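Local coordinates for protein ferredoxin (Trichomonas vaginalis, PDB 1L5P) that carries electrons on a [2Fe-2S] cluster, linking pyruvate:ferredoxin oxidoreductase to hydrogenase, at residues K64-D69 with A74-A79. Residues are numbered along the deposited sequence; the frame is centred on the assembly and turned at random.
With FES (Fe2/s2 (inorganic) cluster), chain D.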
loop_
_atom_site.group_PDB
_atom_site.type_symbol
_atom_site.label_atom_id
_atom_site.label_comp_id
_atom_site.label_asym_id
_atom_site.label_seq_id
_atom_site.Cartn_x
_atom_site.Cartn_y
_atom_site.Cartn_z
ATOM N N LYS A 64 -4.796 -3.399 -11.685
ATOM C CA LYS A 64 -5.210 -2.280 -12.530
ATOM C C LYS A 64 -6.714 -2.241 -12.723
ATOM O O LYS A 64 -7.294 -1.179 -12.957
ATOM C CB LYS A 64 -4.532 -2.372 -13.899
ATOM C CG LYS A 64 -3.024 -2.232 -13.859
ATOM C CD LYS A 64 -2.532 -1.400 -15.026
ATOM C CE LYS A 64 -1.310 -0.566 -14.645
ATOM N NZ LYS A 64 -0.043 -1.369 -14.562
ATOM N N GLU A 65 -7.343 -3.406 -12.634
ATOM C CA GLU A 65 -8.788 -3.505 -12.802
ATOM C C GLU A 65 -9.492 -2.703 -11.725
ATOM O O GLU A 65 -10.531 -2.098 -11.961
ATOM C CB GLU A 65 -9.232 -4.961 -12.701
ATOM C CG GLU A 65 -8.561 -5.896 -13.694
ATOM C CD GLU A 65 -9.569 -6.616 -14.567
ATOM O OE1 GLU A 65 -10.677 -6.058 -14.763
ATOM O OE2 GLU A 65 -9.253 -7.731 -15.053
ATOM N N PHE A 66 -8.909 -2.706 -10.533
ATOM C CA PHE A 66 -9.480 -1.990 -9.405
ATOM C C PHE A 66 -9.079 -0.509 -9.338
ATOM O O PHE A 66 -9.634 0.243 -8.538
ATOM C CB PHE A 66 -9.077 -2.680 -8.102
ATOM C CG PHE A 66 -9.749 -4.008 -7.874
ATOM C CD1 PHE A 66 -11.115 -4.080 -7.599
ATOM C CD2 PHE A 66 -9.005 -5.186 -7.892
ATOM C CE1 PHE A 66 -11.728 -5.304 -7.339
ATOM C CE2 PHE A 66 -9.612 -6.416 -7.634
ATOM C CZ PHE A 66 -10.971 -6.476 -7.357
ATOM N N LEU A 67 -8.143 -0.080 -10.180
ATOM C CA LEU A 67 -7.695 1.309 -10.142
ATOM C C LEU A 67 -8.196 2.184 -11.281
ATOM O O LEU A 67 -7.860 3.371 -11.351
ATOM C CB LEU A 67 -6.165 1.351 -10.104
ATOM C CG LEU A 67 -5.539 0.304 -9.181
ATOM C CD1 LEU A 67 -4.097 0.010 -9.586
ATOM C CD2 LEU A 67 -5.626 0.815 -7.751
ATOM N N GLU A 68 -9.005 1.605 -12.162
ATOM C CA GLU A 68 -9.542 2.324 -13.314
ATOM C C GLU A 68 -10.291 3.595 -12.941
ATOM O O GLU A 68 -10.126 4.637 -13.588
ATOM C CB GLU A 68 -10.475 1.407 -14.105
ATOM C CG GLU A 68 -9.978 -0.034 -14.215
ATOM C CD GLU A 68 -10.622 -0.792 -15.371
ATOM O OE1 GLU A 68 -11.593 -0.256 -15.954
ATOM O OE2 GLU A 68 -10.158 -1.912 -15.691
ATOM N N ASP A 69 -11.117 3.503 -11.905
ATOM C CA ASP A 69 -11.907 4.635 -11.446
ATOM C C ASP A 69 -11.258 5.339 -10.252
ATOM O O ASP A 69 -11.916 6.085 -9.529
ATOM C CB ASP A 69 -13.309 4.160 -11.055
ATOM C CG ASP A 69 -13.298 3.162 -9.891
ATOM O OD1 ASP A 69 -14.373 2.926 -9.291
ATOM O OD2 ASP A 69 -12.219 2.610 -9.577
ATOM N N ALA A 74 -3.113 5.798 -7.512
ATOM C CA ALA A 74 -3.718 4.853 -6.590
ATOM C C ALA A 74 -3.136 3.467 -6.789
ATOM O O ALA A 74 -2.803 3.084 -7.899
ATOM C CB ALA A 74 -5.224 4.810 -6.808
ATOM N N ARG A 75 -3.015 2.719 -5.702
ATOM C CA ARG A 75 -2.509 1.361 -5.745
ATOM C C ARG A 75 -3.225 0.565 -4.648
ATOM O O ARG A 75 -3.792 1.146 -3.721
ATOM C CB ARG A 75 -1.000 1.340 -5.489
ATOM C CG ARG A 75 -0.159 2.037 -6.542
ATOM C CD ARG A 75 -0.074 1.223 -7.834
ATOM N NE ARG A 75 0.261 -0.169 -7.582
ATOM C CZ ARG A 75 1.487 -0.668 -7.662
ATOM N NH1 ARG A 75 2.500 0.118 -7.993
ATOM N NH2 ARG A 75 1.703 -1.956 -7.406
ATOM N N LEU A 76 -3.215 -0.761 -4.768
ATOM C CA LEU A 76 -3.822 -1.629 -3.769
ATOM C C LEU A 76 -2.689 -1.989 -2.820
ATOM O O LEU A 76 -1.710 -2.601 -3.229
ATOM C CB LEU A 76 -4.350 -2.916 -4.408
ATOM C CG LEU A 76 -5.610 -2.878 -5.277
ATOM C CD1 LEU A 76 -6.002 -4.311 -5.599
ATOM C CD2 LEU A 76 -6.744 -2.153 -4.564
ATOM N N ALA A 77 -2.816 -1.611 -1.557
ATOM C CA ALA A 77 -1.778 -1.898 -0.583
ATOM C C ALA A 77 -1.419 -3.375 -0.525
ATOM O O ALA A 77 -0.251 -3.718 -0.381
ATOM C CB ALA A 77 -2.210 -1.407 0.787
ATOM N N CYS A 78 -2.404 -4.263 -0.643
ATOM C CA CYS A 78 -2.099 -5.690 -0.573
ATOM C C CYS A 78 -1.466 -6.258 -1.855
ATOM O O CYS A 78 -0.983 -7.398 -1.869
ATOM C CB CYS A 78 -3.346 -6.497 -0.201
ATOM S SG CYS A 78 -4.675 -6.429 -1.402
ATOM N N ALA A 79 -1.451 -5.460 -2.921
ATOM C CA ALA A 79 -0.861 -5.881 -4.186
ATOM C C ALA A 79 0.636 -5.569 -4.192
ATOM O O ALA A 79 1.374 -6.018 -5.069
ATOM C CB ALA A 79 -1.538 -5.159 -5.329
HETATM FE FE1 FES D . -9.008 -6.604 -0.637
HETATM FE FE2 FES D . -6.573 -5.410 -0.892
HETATM S S1 FES D . -8.061 -5.806 -2.514
HETATM S S2 FES D . -7.511 -6.203 1.005
#
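L67, on helix 61-67, pushes its forked end into a shallow hollow on the edge strand 74-76, walled by the side chains of A74 and L76 and floored by the backbone between them. CD2 of L67 sits 3.6 Å from the carbonyl O of A74 and 3.7 Å from CA of R75, with the methyl CB of A74 on one flank at 4.1 Å and CG of L76 on the other. Its sister methyl CD1 reaches the same carbonyl O of A74 at 3.7 Å, so the fork straddles that oxygen. With CG of L67 anti to its own carbonyl carbon (chi1 -42°), the fork is carried off the helix and onto the strand. One residue earlier F66 makes a second, smaller bump: the CD2 corner of its ring meets the methyl CD1 of L76 at 3.9 Å, the two side chains slanting past each other. L76 thus fills the notch between F66 and L67, and the same methyl CD1 also packs against the inorganic sulfur S1 of the cluster, at 4.0 Å. No hydrogen bond crosses between the two segments; the contact is van der Waals packing, methyl groups on methyl groups and on the strand backbone. Just beyond L76 a short 3-10 turn, closed by A79 N on L76 O at 2.9 Å, presents C78, whose SG binds the iron FE2 at 2.2 Å; C47 is the second cysteine on that iron. NE of R75 forms a salt bridge with E63, which also accepts a hydrogen bond from L76 N. In this 2Fe-2S ferredoxin fold, helix 61-67 packs beside the outermost strand 74-76, I48 of the adjoining antiparallel strand 48-53 touches both L67 and L76, and helix 22-27 meets A77 and C78 through F23.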